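PDB 4XRI: putative uncharacterized protein from Chaetomium thermophilum, which probably carries protein cargo into the nucleus as a flexible importin-beta transport receptor of HEAT repeats, under the control of a small GTPase. Local coordinates for residues 54-59 with 110-115. The protein carries 2 engineered substitutions. Residues are numbered along the deposited sequence; the frame is centred on the assembly and turned at random.
Sequences ANESSE and ASPNSK. Engineered in segment 110-115: P112 (natural residue Ser). With SO4 (sulfate ion), chain C; SO4 (sulfate ion), chain I.
The backbones of two loops stay apart where E56 and S111 meet, their CA atoms 7.5 Å from one another; E56 sits in a type I turn running from N55 to S58. That turn is braced by an Asx turn, N55 OD1 accepting from S57 N at 2.8 Å. From it the bent E56 chain (chi2 -68°) reaches across, and S111 OG donates to the syn lone pair of OE2 at 3.0 Å. The other carboxylate oxygen, OE1, lies 3.9 Å from CD of the engineered P112. With chi1 at 177°, S111 OG swings away from its backbone N and out toward the E56 carboxylate; it also closes an ST turn by accepting from N113 N at 3.2 Å. With alanine in place of S111, OE2 is likely to lose this donor and N113 N its side-chain acceptor, leaving E56 to rely more on R63. N113 caps the next helix through A116 N, while K115 NZ grips a sulfate, probably from the crystallisation liquor, that H61 also binds. In this alpha-helical solenoid the contact ties the loop joining helices 42-54 and 60-72 to the one between helices 95-108 and 114-131; R63 of helix 60-72 reaches both, by a salt bridge to E56 OE1 and a weak hydrogen bond to S111 OG.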
loop_
_atom_site.group_PDB
_atom_site.type_symbol
_atom_site.label_atom_id
_atom_site.label_comp_id
_atom_site.label_asym_id
_atom_site.label_seq_id
_atom_site.Cartn_x
_atom_site.Cartn_y
_atom_site.Cartn_z
ATOM N N ALA A 54 -28.911 28.942 -7.910
ATOM C CA ALA A 54 -29.533 29.387 -9.152
ATOM C C ALA A 54 -29.502 30.907 -9.305
ATOM O O ALA A 54 -29.786 31.435 -10.380
ATOM C CB ALA A 54 -30.968 28.880 -9.228
ATOM N N ASN A 55 -29.148 31.604 -8.231
ATOM C CA ASN A 55 -29.158 33.065 -8.222
ATOM C C ASN A 55 -28.035 33.667 -9.067
ATOM O O ASN A 55 -26.865 33.612 -8.692
ATOM C CB ASN A 55 -29.060 33.579 -6.782
ATOM C CG ASN A 55 -29.298 35.079 -6.672
ATOM O OD1 ASN A 55 -29.369 35.790 -7.675
ATOM N ND2 ASN A 55 -29.413 35.566 -5.441
ATOM N N GLU A 56 -28.403 34.262 -10.198
ATOM C CA GLU A 56 -27.430 34.868 -11.104
ATOM C C GLU A 56 -26.847 36.172 -10.565
ATOM O O GLU A 56 -25.886 36.705 -11.121
ATOM C CB GLU A 56 -28.067 35.128 -12.471
ATOM C CG GLU A 56 -28.467 33.872 -13.220
ATOM C CD GLU A 56 -27.273 33.053 -13.674
ATOM O OE1 GLU A 56 -26.159 33.613 -13.776
ATOM O OE2 GLU A 56 -27.450 31.844 -13.926
ATOM N N SER A 57 -27.430 36.689 -9.489
ATOM C CA SER A 57 -26.965 37.943 -8.906
ATOM C C SER A 57 -25.855 37.709 -7.883
ATOM O O SER A 57 -25.254 38.657 -7.375
ATOM C CB SER A 57 -28.129 38.695 -8.255
ATOM O OG SER A 57 -29.112 39.043 -9.215
ATOM N N SER A 58 -25.584 36.442 -7.589
ATOM C CA SER A 58 -24.573 36.088 -6.600
ATOM C C SER A 58 -23.228 35.784 -7.254
ATOM O O SER A 58 -23.161 35.470 -8.441
ATOM C CB SER A 58 -25.035 34.886 -5.773
ATOM O OG SER A 58 -26.213 35.191 -5.048
ATOM N N GLU A 59 -22.160 35.883 -6.468
ATOM C CA GLU A 59 -20.821 35.556 -6.947
ATOM C C GLU A 59 -20.697 34.059 -7.188
ATOM O O GLU A 59 -21.378 33.262 -6.544
ATOM C CB GLU A 59 -19.753 36.021 -5.953
ATOM C CG GLU A 59 -19.743 37.518 -5.688
ATOM C CD GLU A 59 -18.518 37.957 -4.910
ATOM O OE1 GLU A 59 -17.390 37.724 -5.393
ATOM O OE2 GLU A 59 -18.683 38.528 -3.811
ATOM N N ALA A 110 -27.297 26.225 -17.552
ATOM C CA ALA A 110 -27.204 27.199 -18.633
ATOM C C ALA A 110 -26.486 28.478 -18.207
ATOM O O ALA A 110 -26.192 29.337 -19.039
ATOM C CB ALA A 110 -28.594 27.530 -19.157
ATOM N N SER A 111 -26.210 28.600 -16.911
ATOM C CA SER A 111 -25.571 29.794 -16.364
ATOM C C SER A 111 -24.218 30.080 -17.008
ATOM O O SER A 111 -23.406 29.174 -17.176
ATOM C CB SER A 111 -25.396 29.658 -14.848
ATOM O OG SER A 111 -24.719 30.785 -14.318
ATOM N N PRO A 112 -23.976 31.350 -17.370
ATOM C CA PRO A 112 -22.685 31.774 -17.921
ATOM C C PRO A 112 -21.575 31.726 -16.875
ATOM O O PRO A 112 -20.400 31.826 -17.221
ATOM C CB PRO A 112 -22.952 33.213 -18.382
ATOM C CG PRO A 112 -24.080 33.669 -17.539
ATOM C CD PRO A 112 -24.944 32.457 -17.325
ATOM N N ASN A 113 -21.948 31.572 -15.608
ATOM C CA ASN A 113 -20.969 31.383 -14.547
ATOM C C ASN A 113 -20.542 29.920 -14.461
ATOM O O ASN A 113 -21.339 29.048 -14.112
ATOM C CB ASN A 113 -21.522 31.854 -13.204
ATOM C CG ASN A 113 -20.474 31.851 -12.109
ATOM O OD1 ASN A 113 -20.334 30.876 -11.370
ATOM N ND2 ASN A 113 -19.727 32.946 -12.002
ATOM N N SER A 114 -19.279 29.665 -14.783
ATOM C CA SER A 114 -18.757 28.306 -14.882
ATOM C C SER A 114 -18.817 27.541 -13.564
ATOM O O SER A 114 -19.113 26.347 -13.545
ATOM C CB SER A 114 -17.314 28.333 -15.392
ATOM O OG SER A 114 -17.267 28.732 -16.749
ATOM N N LYS A 115 -18.531 28.229 -12.463
ATOM C CA LYS A 115 -18.513 27.585 -11.155
ATOM C C LYS A 115 -19.907 27.133 -10.725
ATOM O O LYS A 115 -20.067 26.051 -10.156
ATOM C CB LYS A 115 -17.910 28.524 -10.112
ATOM C CG LYS A 115 -16.436 28.810 -10.346
ATOM C CD LYS A 115 -15.867 29.759 -9.308
ATOM C CE LYS A 115 -14.392 30.028 -9.572
ATOM N NZ LYS A 115 -13.830 31.034 -8.631
HETATM S S SO4 C . -15.594 34.364 -7.837
HETATM O O1 SO4 C . -14.485 34.232 -6.897
HETATM O O2 SO4 C . -16.844 34.484 -7.091
HETATM O O3 SO4 C . -15.403 35.559 -8.653
HETATM O O4 SO4 C . -15.643 33.191 -8.703
HETATM S S SO4 I . -16.086 31.621 -18.474
HETATM O O1 SO4 I . -17.298 31.629 -17.660
HETATM O O2 SO4 I . -14.919 31.556 -17.599
HETATM O O3 SO4 I . -16.098 30.459 -19.360
HETATM O O4 SO4 I . -16.030 32.840 -19.276
#